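Local coordinates for suppressor of fused homolog (PDB 6LPH), which probably binds and sequesters transcription factors of the Hedgehog pathway as a whole protein, and is represented here by its N-terminal domain, taken from a complex with the kinase Fused, at residues R66-H71 against G226-V231; V95-G99 against T186-V191; A138-Y142 against N155-R159; V175-L181 against D192-I196. One frame throughout, in Å; residues are numbered along the deposited sequence.

Interaction 1: R66-H71 against G226-V231; sequences RNVPPH and GGDWLV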
loop_
_atom_site.group_PDB
_atom_site.type_symbol
_atom_site.label_atom_id
_atom_site.label_comp_id
_atom_site.label_asym_id
_atom_site.label_seq_id
_atom_site.Cartn_x
_atom_site.Cartn_y
_atom_site.Cartn_z
ATOM N N ARG A 66 14.100 -13.991 -6.864
ATOM C CA ARG A 66 14.128 -12.585 -6.465
ATOM C C ARG A 66 13.879 -12.374 -4.997
ATOM O O ARG A 66 13.622 -11.240 -4.593
ATOM C CB ARG A 66 13.086 -11.784 -7.228
ATOM C CG ARG A 66 13.193 -11.911 -8.719
ATOM C CD ARG A 66 12.274 -10.904 -9.381
ATOM N NE ARG A 66 12.409 -11.015 -10.828
ATOM C CZ ARG A 66 13.366 -10.430 -11.548
ATOM N NH1 ARG A 66 14.288 -9.666 -10.976
ATOM N NH2 ARG A 66 13.400 -10.608 -12.858
ATOM N N ASN A 67 13.925 -13.444 -4.198
ATOM C CA ASN A 67 13.734 -13.325 -2.751
ATOM C C ASN A 67 12.431 -12.614 -2.442
ATOM O O ASN A 67 12.396 -11.718 -1.591
ATOM C CB ASN A 67 14.875 -12.529 -2.091
ATOM C CG ASN A 67 16.156 -13.322 -1.950
ATOM O OD1 ASN A 67 16.152 -14.542 -1.823
ATOM N ND2 ASN A 67 17.270 -12.614 -1.938
ATOM N N VAL A 68 11.363 -12.995 -3.139
ATOM C CA VAL A 68 10.037 -12.469 -2.842
ATOM C C VAL A 68 9.223 -13.534 -2.105
ATOM O O VAL A 68 8.952 -14.602 -2.665
ATOM C CB VAL A 68 9.305 -12.007 -4.111
ATOM C CG1 VAL A 68 7.997 -11.301 -3.737
ATOM C CG2 VAL A 68 10.208 -11.083 -4.927
ATOM N N PRO A 69 8.859 -13.266 -0.835
ATOM C CA PRO A 69 8.084 -14.233 -0.078
ATOM C C PRO A 69 6.602 -14.110 -0.487
ATOM O O PRO A 69 6.206 -13.120 -1.139
ATOM C CB PRO A 69 8.267 -13.731 1.368
ATOM C CG PRO A 69 8.212 -12.233 1.193
ATOM C CD PRO A 69 9.018 -11.999 -0.083
ATOM N N PRO A 70 5.786 -15.104 -0.126
ATOM C CA PRO A 70 4.346 -14.951 -0.367
ATOM C C PRO A 70 3.818 -13.784 0.437
ATOM O O PRO A 70 4.243 -13.576 1.595
ATOM C CB PRO A 70 3.727 -16.253 0.155
ATOM C CG PRO A 70 4.844 -17.067 0.709
ATOM C CD PRO A 70 6.153 -16.393 0.507
ATOM N N HIS A 71 2.911 -13.017 -0.169
ATOM C CA HIS A 71 2.416 -11.823 0.488
ATOM C C HIS A 71 1.112 -11.356 -0.102
ATOM O O HIS A 71 0.648 -11.871 -1.141
ATOM C CB HIS A 71 3.479 -10.726 0.463
ATOM C CG HIS A 71 3.810 -10.193 -0.930
ATOM N ND1 HIS A 71 4.770 -10.744 -1.726
ATOM C CD2 HIS A 71 3.337 -9.080 -1.608
ATOM C CE1 HIS A 71 4.870 -10.036 -2.867
ATOM N NE2 HIS A 71 3.978 -9.027 -2.805
ATOM N N GLY A 226 12.968 -7.723 3.689
ATOM C CA GLY A 226 11.946 -7.445 2.694
ATOM C C GLY A 226 12.192 -8.053 1.313
ATOM O O GLY A 226 11.272 -8.118 0.493
ATOM N N GLY A 227 13.418 -8.519 1.078
ATOM C CA GLY A 227 13.842 -9.022 -0.231
ATOM C C GLY A 227 13.758 -7.982 -1.347
ATOM O O GLY A 227 13.517 -6.775 -1.097
ATOM N N ASP A 228 13.934 -8.450 -2.584
ATOM C CA ASP A 228 13.954 -7.568 -3.762
ATOM C C ASP A 228 12.769 -6.614 -3.850
ATOM O O ASP A 228 12.918 -5.455 -4.276
ATOM C CB ASP A 228 13.869 -8.441 -5.002
ATOM C CG ASP A 228 14.967 -8.206 -5.946
ATOM O OD1 ASP A 228 15.182 -7.018 -6.311
ATOM O OD2 ASP A 228 15.618 -9.225 -6.342
ATOM N N TRP A 229 11.582 -7.097 -3.469
ATOM C CA TRP A 229 10.364 -6.303 -3.648
ATOM C C TRP A 229 9.881 -5.587 -2.428
ATOM O O TRP A 229 8.742 -5.104 -2.417
ATOM C CB TRP A 229 9.236 -7.171 -4.176
ATOM C CG TRP A 229 9.370 -7.554 -5.622
ATOM C CD1 TRP A 229 10.487 -7.431 -6.456
ATOM C CD2 TRP A 229 8.349 -8.205 -6.437
ATOM N NE1 TRP A 229 10.220 -7.935 -7.699
ATOM C CE2 TRP A 229 8.954 -8.416 -7.760
ATOM C CE3 TRP A 229 7.037 -8.625 -6.210
ATOM C CZ2 TRP A 229 8.248 -9.018 -8.804
ATOM C CZ3 TRP A 229 6.331 -9.223 -7.276
ATOM C CH2 TRP A 229 6.929 -9.417 -8.531
ATOM N N LEU A 230 10.736 -5.510 -1.404
ATOM C CA LEU A 230 10.482 -4.687 -0.208
ATOM C C LEU A 230 9.134 -5.021 0.444
ATOM O O LEU A 230 8.295 -4.162 0.666
ATOM C CB LEU A 230 10.614 -3.188 -0.542
ATOM C CG LEU A 230 12.045 -2.730 -0.888
ATOM C CD1 LEU A 230 12.078 -1.332 -1.510
ATOM C CD2 LEU A 230 12.975 -2.817 0.322
ATOM N N VAL A 231 8.934 -6.299 0.734
ATOM C CA VAL A 231 7.742 -6.734 1.416
ATOM C C VAL A 231 7.864 -6.336 2.886
ATOM O O VAL A 231 8.908 -6.542 3.516
ATOM C CB VAL A 231 7.563 -8.261 1.272
ATOM C CG1 VAL A 231 6.441 -8.790 2.184
ATOM C CG2 VAL A 231 7.310 -8.612 -0.199
HETATM O O HOH W 1 10.831 -9.313 -1.834
#

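Interaction 2: V95-G99 against T186-V191; sequences VTRSG and TPTGTV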
loop_
_atom_site.group_PDB
_atom_site.type_symbol
_atom_site.label_atom_id
_atom_site.label_comp_id
_atom_site.label_asym_id
_atom_site.label_seq_id
_atom_site.Cartn_x
_atom_site.Cartn_y
_atom_site.Cartn_z
ATOM N N VAL A 95 -0.316 20.404 -17.037
ATOM C CA VAL A 95 0.066 19.379 -16.058
ATOM C C VAL A 95 -0.081 17.974 -16.669
ATOM O O VAL A 95 -1.129 17.620 -17.236
ATOM C CB VAL A 95 -0.661 19.516 -14.683
ATOM C CG1 VAL A 95 -2.154 19.222 -14.790
ATOM C CG2 VAL A 95 -0.050 18.586 -13.646
ATOM N N THR A 96 0.994 17.194 -16.550
ATOM C CA THR A 96 1.097 15.854 -17.129
ATOM C C THR A 96 0.618 14.728 -16.167
ATOM O O THR A 96 0.250 13.643 -16.610
ATOM C CB THR A 96 2.547 15.616 -17.602
ATOM O OG1 THR A 96 2.844 16.508 -18.691
ATOM C CG2 THR A 96 2.707 14.239 -18.091
ATOM N N ARG A 97 0.619 15.006 -14.873
ATOM C CA ARG A 97 0.186 14.028 -13.850
ATOM C C ARG A 97 -1.324 13.727 -13.858
ATOM O O ARG A 97 -2.142 14.592 -14.186
ATOM C CB ARG A 97 0.531 14.558 -12.464
ATOM C CG ARG A 97 2.000 14.825 -12.213
ATOM C CD ARG A 97 2.240 15.114 -10.745
ATOM N NE ARG A 97 1.022 15.600 -10.117
ATOM C CZ ARG A 97 0.716 16.881 -9.945
ATOM N NH1 ARG A 97 1.557 17.843 -10.346
ATOM N NH2 ARG A 97 -0.444 17.193 -9.367
ATOM N N SER A 98 -1.703 12.522 -13.432
ATOM C CA SER A 98 -3.116 12.204 -13.258
ATOM C C SER A 98 -3.437 12.476 -11.784
ATOM O O SER A 98 -2.938 11.763 -10.925
ATOM C CB SER A 98 -3.369 10.720 -13.586
ATOM O OG SER A 98 -4.713 10.359 -13.329
ATOM N N GLY A 99 -4.226 13.510 -11.488
ATOM C CA GLY A 99 -4.543 13.862 -10.092
ATOM C C GLY A 99 -3.253 14.181 -9.373
ATOM O O GLY A 99 -2.440 14.953 -9.893
ATOM N N THR A 186 -1.774 7.128 -18.592
ATOM C CA THR A 186 -3.193 6.792 -18.705
ATOM C C THR A 186 -3.880 7.893 -19.465
ATOM O O THR A 186 -3.282 8.949 -19.660
ATOM C CB THR A 186 -3.887 6.641 -17.314
ATOM O OG1 THR A 186 -4.227 7.930 -16.779
ATOM C CG2 THR A 186 -3.007 5.867 -16.304
ATOM N N PRO A 187 -5.130 7.650 -19.925
ATOM C CA PRO A 187 -5.866 8.734 -20.566
ATOM C C PRO A 187 -5.922 10.001 -19.720
ATOM O O PRO A 187 -5.942 11.097 -20.292
ATOM C CB PRO A 187 -7.261 8.146 -20.750
ATOM C CG PRO A 187 -7.020 6.677 -20.903
ATOM C CD PRO A 187 -5.812 6.354 -20.084
ATOM N N THR A 188 -5.942 9.876 -18.383
ATOM C CA THR A 188 -5.996 11.092 -17.546
ATOM C C THR A 188 -4.619 11.581 -17.052
ATOM O O THR A 188 -4.542 12.503 -16.254
ATOM C CB THR A 188 -6.977 10.979 -16.352
ATOM O OG1 THR A 188 -6.588 9.882 -15.517
ATOM C CG2 THR A 188 -8.436 10.785 -16.834
ATOM N N GLY A 189 -3.528 10.992 -17.527
ATOM C CA GLY A 189 -2.225 11.454 -17.077
ATOM C C GLY A 189 -1.354 10.345 -16.552
ATOM O O GLY A 189 -1.730 9.180 -16.614
ATOM N N THR A 190 -0.186 10.705 -16.033
ATOM C CA THR A 190 0.755 9.683 -15.570
ATOM C C THR A 190 0.348 9.271 -14.144
ATOM O O THR A 190 -0.191 10.072 -13.378
ATOM C CB THR A 190 2.211 10.184 -15.551
ATOM O OG1 THR A 190 2.290 11.357 -14.732
ATOM C CG2 THR A 190 2.729 10.537 -17.006
ATOM N N VAL A 191 0.631 8.018 -13.821
ATOM C CA VAL A 191 0.382 7.440 -12.477
ATOM C C VAL A 191 1.629 6.647 -12.111
ATOM O O VAL A 191 1.933 5.651 -12.768
ATOM C CB VAL A 191 -0.834 6.512 -12.496
ATOM C CG1 VAL A 191 -1.041 5.794 -11.120
ATOM C CG2 VAL A 191 -2.091 7.301 -12.858
HETATM O O HOH W 2 -5.104 7.751 -14.173
#

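Interaction 3: A138-Y142 against N155-R159; sequences AIGRY and NIPWR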
loop_
_atom_site.group_PDB
_atom_site.type_symbol
_atom_site.label_atom_id
_atom_site.label_comp_id
_atom_site.label_asym_id
_atom_site.label_seq_id
_atom_site.Cartn_x
_atom_site.Cartn_y
_atom_site.Cartn_z
ATOM N N ALA A 138 -5.658 6.593 5.350
ATOM C CA ALA A 138 -5.074 7.588 6.243
ATOM C C ALA A 138 -3.887 8.284 5.544
ATOM O O ALA A 138 -3.715 9.505 5.663
ATOM C CB ALA A 138 -4.633 6.952 7.566
ATOM N N ILE A 139 -3.072 7.518 4.821
ATOM C CA ILE A 139 -1.976 8.137 4.064
ATOM C C ILE A 139 -2.553 9.008 2.941
ATOM O O ILE A 139 -2.092 10.138 2.719
ATOM C CB ILE A 139 -0.937 7.111 3.527
ATOM C CG1 ILE A 139 -0.231 6.396 4.697
ATOM C CG2 ILE A 139 0.070 7.795 2.561
ATOM C CD1 ILE A 139 0.422 5.084 4.274
ATOM N N GLY A 140 -3.571 8.491 2.259
ATOM C CA GLY A 140 -4.338 9.281 1.304
ATOM C C GLY A 140 -4.835 10.613 1.858
ATOM O O GLY A 140 -4.676 11.646 1.205
ATOM N N ARG A 141 -5.415 10.607 3.059
ATOM C CA ARG A 141 -5.901 11.859 3.682
ATOM C C ARG A 141 -4.756 12.813 3.951
ATOM O O ARG A 141 -4.873 14.009 3.725
ATOM C CB ARG A 141 -6.648 11.608 5.006
ATOM C CG ARG A 141 -8.145 11.407 4.859
ATOM C CD ARG A 141 -8.840 11.279 6.218
ATOM N NE ARG A 141 -8.374 10.087 6.939
ATOM C CZ ARG A 141 -8.889 8.868 6.790
ATOM N NH1 ARG A 141 -9.908 8.678 5.970
ATOM N NH2 ARG A 141 -8.389 7.833 7.457
ATOM N N TYR A 142 -3.640 12.264 4.417
ATOM C CA TYR A 142 -2.470 13.049 4.742
ATOM C C TYR A 142 -2.017 13.801 3.461
ATOM O O TYR A 142 -1.828 15.029 3.478
ATOM C CB TYR A 142 -1.382 12.105 5.289
ATOM C CG TYR A 142 -0.024 12.738 5.428
ATOM C CD1 TYR A 142 0.154 13.874 6.228
ATOM C CD2 TYR A 142 1.083 12.212 4.773
ATOM C CE1 TYR A 142 1.404 14.455 6.376
ATOM C CE2 TYR A 142 2.349 12.792 4.917
ATOM C CZ TYR A 142 2.490 13.911 5.712
ATOM O OH TYR A 142 3.718 14.502 5.865
ATOM N N ASN A 155 10.237 9.631 3.006
ATOM C CA ASN A 155 9.869 8.935 4.242
ATOM C C ASN A 155 8.603 9.577 4.788
ATOM O O ASN A 155 8.339 10.745 4.530
ATOM C CB ASN A 155 11.021 8.990 5.276
ATOM C CG ASN A 155 11.350 10.409 5.742
ATOM O OD1 ASN A 155 12.245 11.090 5.199
ATOM N ND2 ASN A 155 10.638 10.863 6.751
ATOM N N ILE A 156 7.837 8.824 5.565
ATOM C CA ILE A 156 6.686 9.384 6.228
ATOM C C ILE A 156 6.837 9.062 7.721
ATOM O O ILE A 156 6.745 7.883 8.108
ATOM C CB ILE A 156 5.348 8.823 5.696
ATOM C CG1 ILE A 156 5.261 8.974 4.164
ATOM C CG2 ILE A 156 4.190 9.503 6.442
ATOM C CD1 ILE A 156 4.088 8.265 3.490
ATOM N N PRO A 157 7.075 10.095 8.552
ATOM C CA PRO A 157 7.253 9.845 9.989
ATOM C C PRO A 157 5.890 9.672 10.647
ATOM O O PRO A 157 5.406 10.569 11.356
ATOM C CB PRO A 157 7.968 11.098 10.495
ATOM C CG PRO A 157 7.626 12.180 9.525
ATOM C CD PRO A 157 7.286 11.517 8.199
ATOM N N TRP A 158 5.300 8.504 10.376
ATOM C CA TRP A 158 3.961 8.104 10.827
ATOM C C TRP A 158 3.842 8.019 12.321
ATOM O O TRP A 158 2.804 8.372 12.907
ATOM C CB TRP A 158 3.642 6.745 10.220
ATOM C CG TRP A 158 2.169 6.471 10.074
ATOM C CD1 TRP A 158 1.450 5.412 10.617
ATOM C CD2 TRP A 158 1.192 7.237 9.302
ATOM N NE1 TRP A 158 0.137 5.461 10.234
ATOM C CE2 TRP A 158 -0.097 6.536 9.463
ATOM C CE3 TRP A 158 1.244 8.393 8.515
ATOM C CZ2 TRP A 158 -1.274 6.997 8.864
ATOM C CZ3 TRP A 158 0.048 8.845 7.915
ATOM C CH2 TRP A 158 -1.171 8.163 8.080
ATOM N N ARG A 159 4.913 7.548 12.949
ATOM C CA ARG A 159 5.008 7.440 14.421
ATOM C C ARG A 159 3.918 6.611 15.092
ATOM O O ARG A 159 3.459 6.970 16.168
ATOM C CB ARG A 159 5.072 8.836 15.107
ATOM C CG ARG A 159 6.206 9.724 14.616
ATOM C CD ARG A 159 7.559 9.084 14.861
ATOM N NE ARG A 159 8.624 10.023 14.577
ATOM C CZ ARG A 159 9.922 9.735 14.596
ATOM N NH1 ARG A 159 10.349 8.492 14.847
ATOM N NH2 ARG A 159 10.795 10.692 14.302
#

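Interaction 4: V175-L181 against D192-I196; sequences VAQDPQL and DFCQI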
loop_
_atom_site.group_PDB
_atom_site.type_symbol
_atom_site.label_atom_id
_atom_site.label_comp_id
_atom_site.label_asym_id
_atom_site.label_seq_id
_atom_site.Cartn_x
_atom_site.Cartn_y
_atom_site.Cartn_z
ATOM N N VAL A 175 9.039 5.268 1.039
ATOM C CA VAL A 175 8.338 5.174 -0.241
ATOM C C VAL A 175 9.281 4.673 -1.339
ATOM O O VAL A 175 10.340 5.247 -1.580
ATOM C CB VAL A 175 7.711 6.523 -0.669
ATOM C CG1 VAL A 175 6.946 6.381 -1.998
ATOM C CG2 VAL A 175 6.785 7.041 0.427
ATOM N N ALA A 176 8.894 3.563 -1.966
ATOM C CA ALA A 176 9.674 2.959 -3.045
ATOM C C ALA A 176 8.818 2.875 -4.292
ATOM O O ALA A 176 7.586 3.019 -4.217
ATOM C CB ALA A 176 10.163 1.560 -2.633
ATOM N N GLN A 177 9.463 2.675 -5.445
ATOM C CA GLN A 177 8.709 2.420 -6.655
ATOM C C GLN A 177 8.235 0.969 -6.569
ATOM O O GLN A 177 9.022 0.092 -6.250
ATOM C CB GLN A 177 9.561 2.606 -7.903
ATOM C CG GLN A 177 8.705 2.401 -9.150
ATOM C CD GLN A 177 9.492 2.580 -10.412
ATOM O OE1 GLN A 177 10.720 2.511 -10.417
ATOM N NE2 GLN A 177 8.794 2.811 -11.489
ATOM N N ASP A 178 6.953 0.732 -6.815
ATOM C CA ASP A 178 6.431 -0.635 -6.900
ATOM C C ASP A 178 7.162 -1.425 -8.010
ATOM O O ASP A 178 7.093 -1.053 -9.171
ATOM C CB ASP A 178 4.893 -0.626 -7.116
ATOM C CG ASP A 178 4.287 -2.015 -6.998
ATOM O OD1 ASP A 178 3.462 -2.199 -6.080
ATOM O OD2 ASP A 178 4.647 -2.924 -7.798
ATOM N N PRO A 179 7.859 -2.518 -7.645
ATOM C CA PRO A 179 8.708 -3.256 -8.587
ATOM C C PRO A 179 7.927 -3.900 -9.749
ATOM O O PRO A 179 8.464 -4.044 -10.845
ATOM C CB PRO A 179 9.359 -4.343 -7.699
ATOM C CG PRO A 179 8.401 -4.533 -6.568
ATOM C CD PRO A 179 7.773 -3.184 -6.324
ATOM N N GLN A 180 6.681 -4.295 -9.500
ATOM C CA GLN A 180 5.814 -4.909 -10.520
ATOM C C GLN A 180 5.103 -3.855 -11.338
ATOM O O GLN A 180 4.993 -3.961 -12.571
ATOM C CB GLN A 180 4.694 -5.676 -9.823
ATOM C CG GLN A 180 4.771 -7.133 -9.991
ATOM C CD GLN A 180 3.733 -7.834 -9.169
ATOM O OE1 GLN A 180 3.258 -7.310 -8.143
ATOM N NE2 GLN A 180 3.363 -9.032 -9.609
ATOM N N LEU A 181 4.565 -2.858 -10.645
ATOM C CA LEU A 181 3.626 -1.938 -11.307
ATOM C C LEU A 181 4.321 -0.777 -11.987
ATOM O O LEU A 181 3.831 -0.283 -12.994
ATOM C CB LEU A 181 2.551 -1.433 -10.353
ATOM C CG LEU A 181 1.735 -2.536 -9.666
ATOM C CD1 LEU A 181 0.627 -1.923 -8.834
ATOM C CD2 LEU A 181 1.189 -3.515 -10.691
ATOM N N ASP A 192 2.358 7.105 -11.084
ATOM C CA ASP A 192 3.462 6.325 -10.484
ATOM C C ASP A 192 2.830 5.410 -9.434
ATOM O O ASP A 192 1.959 5.854 -8.707
ATOM C CB ASP A 192 4.392 7.262 -9.687
ATOM C CG ASP A 192 5.333 8.065 -10.561
ATOM O OD1 ASP A 192 5.315 7.877 -11.792
ATOM O OD2 ASP A 192 6.120 8.885 -10.013
ATOM N N PHE A 193 3.285 4.170 -9.295
ATOM C CA PHE A 193 2.825 3.341 -8.163
ATOM C C PHE A 193 3.829 3.445 -7.022
ATOM O O PHE A 193 4.956 2.939 -7.120
ATOM C CB PHE A 193 2.524 1.906 -8.617
ATOM C CG PHE A 193 1.322 1.832 -9.534
ATOM C CD1 PHE A 193 1.461 1.971 -10.937
ATOM C CD2 PHE A 193 0.055 1.712 -9.006
ATOM C CE1 PHE A 193 0.340 1.957 -11.777
ATOM C CE2 PHE A 193 -1.067 1.710 -9.837
ATOM C CZ PHE A 193 -0.934 1.827 -11.217
ATOM N N CYS A 194 3.432 4.164 -5.956
ATOM C CA CYS A 194 4.317 4.432 -4.832
ATOM C C CYS A 194 4.085 3.376 -3.764
ATOM O O CYS A 194 3.044 3.369 -3.079
ATOM C CB CYS A 194 4.057 5.832 -4.262
ATOM S SG CYS A 194 4.664 7.088 -5.405
ATOM N N GLN A 195 5.059 2.483 -3.618
ATOM C CA GLN A 195 4.917 1.402 -2.653
ATOM C C GLN A 195 5.412 1.843 -1.289
ATOM O O GLN A 195 6.579 2.239 -1.100
ATOM C CB GLN A 195 5.663 0.148 -3.096
ATOM C CG GLN A 195 5.448 -1.045 -2.164
ATOM C CD GLN A 195 6.173 -2.270 -2.651
ATOM O OE1 GLN A 195 5.955 -2.734 -3.781
ATOM N NE2 GLN A 195 7.057 -2.797 -1.818
ATOM N N ILE A 196 4.506 1.746 -0.331
ATOM C CA ILE A 196 4.801 2.074 1.044
ATOM C C ILE A 196 5.542 0.885 1.667
ATOM O O ILE A 196 5.196 -0.277 1.402
ATOM C CB ILE A 196 3.471 2.475 1.733
ATOM C CG1 ILE A 196 3.261 3.989 1.641
ATOM C CG2 ILE A 196 3.462 2.226 3.214
ATOM C CD1 ILE A 196 3.713 4.642 0.381
#

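Interaction 1: R66-H71 against G226-V231
Two loops of the N-terminal domain meet here. Segment 66-71 carries a G1 beta bulge (Asn67 and Val68 facing Asp63) and leads into strand 71-77; the loop 226-231 contains a type I beta turn from Gly227 to Leu230. Direct polar contact is slight. Asp228 N to Arg66 O, at 3.5 Å, is a weak hydrogen bond, and Gly227 CA approaches Asn67 O at 3.3 Å in a CA-H...O contact. Gly227 has positive phi, and a CB on it would collide with Asn67 O, so the close backbone approach depends on glycine. A water joins the loops more firmly, donating to Asn67 O (2.9 Å) and Gly226 O (2.7 Å) and accepting from Trp229 N (2.9 Å).

Apolar contacts supply much of the remaining interface. Val68 CG2 sits over the five-membered ring of Trp229, 3.8 Å from its centroid, a CH-pi contact. Val231, the residue most covered by the opposite loop, makes a second one: its CG2 lies 3.8 Å from the centroid of the His71 ring and also 3.8 Å from Pro69 CD. Tyr60 meets both the His71 and Trp229 rings, extending the aromatic cluster. The imidazole is held at both nitrogens, NE2 by Arg107 and ND1 by its own loop, where His71 ND1 donates to Pro69 O at 2.8 Å.

Interaction 2: V95-G99 against T186-V191
Ser98, Thr190 and Thr96 bury the most surface where the start of strand 97-109 meets the start of strand 189-199. Ser98 N donates to Thr190 O (2.9 Å), and Thr190 N donates to Thr96 O (3.0 Å), so Thr190 bonds to the residues flanking Arg97, its partner in a parallel bridge. On the outer side, the methyl groups Thr96 CG2 and Thr190 CG2 approach to 3.9 Å. The CA-to-CB bond of Ser98 points toward 186-191: CB packs on Val191 CG2 at 3.7 Å, while OG is hydrogen-bonded to Asp81 N and, through a water, linked to Thr186 OG1. Gly189 lets the chains come close, with CA atoms of Ser98 and Gly189 4.0 Å apart; a CB there would clash with Thr96 O, Arg97 C and Ser98 N. Just before the bridge, the type I turn from Thr186 to Gly189 reverses the chain, fastened by Gly189 N to Thr186 O at 3.0 Å. The arrangement is a parallel strand pairing at the tip of a beta hairpin, within a mixed sheet.

Interaction 3: A138-Y142 against N155-R159
No hydrogen bond crosses this contact; a tryptophan reaching from a loop bridges much of the gap. The CA atoms of Ile139 and Trp158, the nearest pair, are 9.0 Å apart, and the CA-to-CB bond of Trp158 points sideways, yet its indole extends to the surface of helix 131-146. There Ile139 CG1 lies over the six-membered ring, 4.2 Å from the centroid, in a CH-pi contact. The ring edge meets Ala138 CB, 3.6 Å from Trp158 CZ2, and more loosely Tyr142 CB, 4.4 Å from Trp158 CZ3. Ala138, Ile139 and Tyr142 thus receive the indole along one turn of the helix, the small alanine leaving room for its edge. Ile156 adds a second point of packing, with CD1 at 4.2 Å from Ile139 CG2 and CG2 at 4.1 Å from Tyr142 CE2. Between the two hydrophobic residues, Pro157 centres an inverse gamma turn, closed by a weak hydrogen bond of 2.8 Å from Trp158 N to Ile156 O. The contact lays helix 131-146 against the edge of the sheet: Ile156 belongs to the short outermost strand 155-156, backbone-paired with Leu173 of strand 172-186, and Leu173 also touches Ile139.

Interaction 4: V175-L181 against D192-I196
Three backbone hydrogen bonds hold these segments together: Ala176 N to Gln195 O (2.8 Å), Gln195 N to Ala176 O (2.7 Å) and Asp178 N to Phe193 O (3.0 Å). The carboxylate of Asp178 bonds to the backbone that follows it, OD2 accepting from Gln180 N (3.0 Å) in an Asx turn and from Leu181 N (2.8 Å). The same oxygen forms a salt bridge with Arg107, while OD1 is bonded to Thr105 and His73; Gln195 OE1 accepts from Arg107 as well. Strands 172-186 and 189-199 form a beta hairpin within the mixed sheet, with Ala176 and Gln195 as an antiparallel hydrogen-bonded pair and Val175 and Ile196 as a non-hydrogen-bonded one. Val175 and Ile196 share a face, where Val175 CG2 meets Ile196 CD1 at 3.9 Å; Val175 CG1 also packs on Cys194 CB at 3.7 Å. Within the break in strand 172-186, Leu181 covers the Phe193 ring, CB standing 3.6 Å from Phe193 CG and CD1 lying over the face, 4.1 Å from the ring centroid.

How the interactions relate
Interaction 4, centred about 6 Å from the centre of the chain, connects the other three. Interaction 1 touches it directly: Trp229 CG packs on Pro179 CG at 3.3 Å, and Gln195 NE2 probably hydrogen-bonds to Trp229 O at 2.9 Å, while Arg107 serves residues of both contacts. Towards the sheet edge formed by strand 155-156, interaction 3 meets it through Ile139 CD1 and Ile196 CG1, 4.0 Å apart. Interaction 2 adjoins it in sequence along strand 189-199, which pairs with strand 97-109 on one side and 172-186 on the other. Interactions 1 and 2 lie on opposite sides of the chain's centre, their own centres about 29 Å apart.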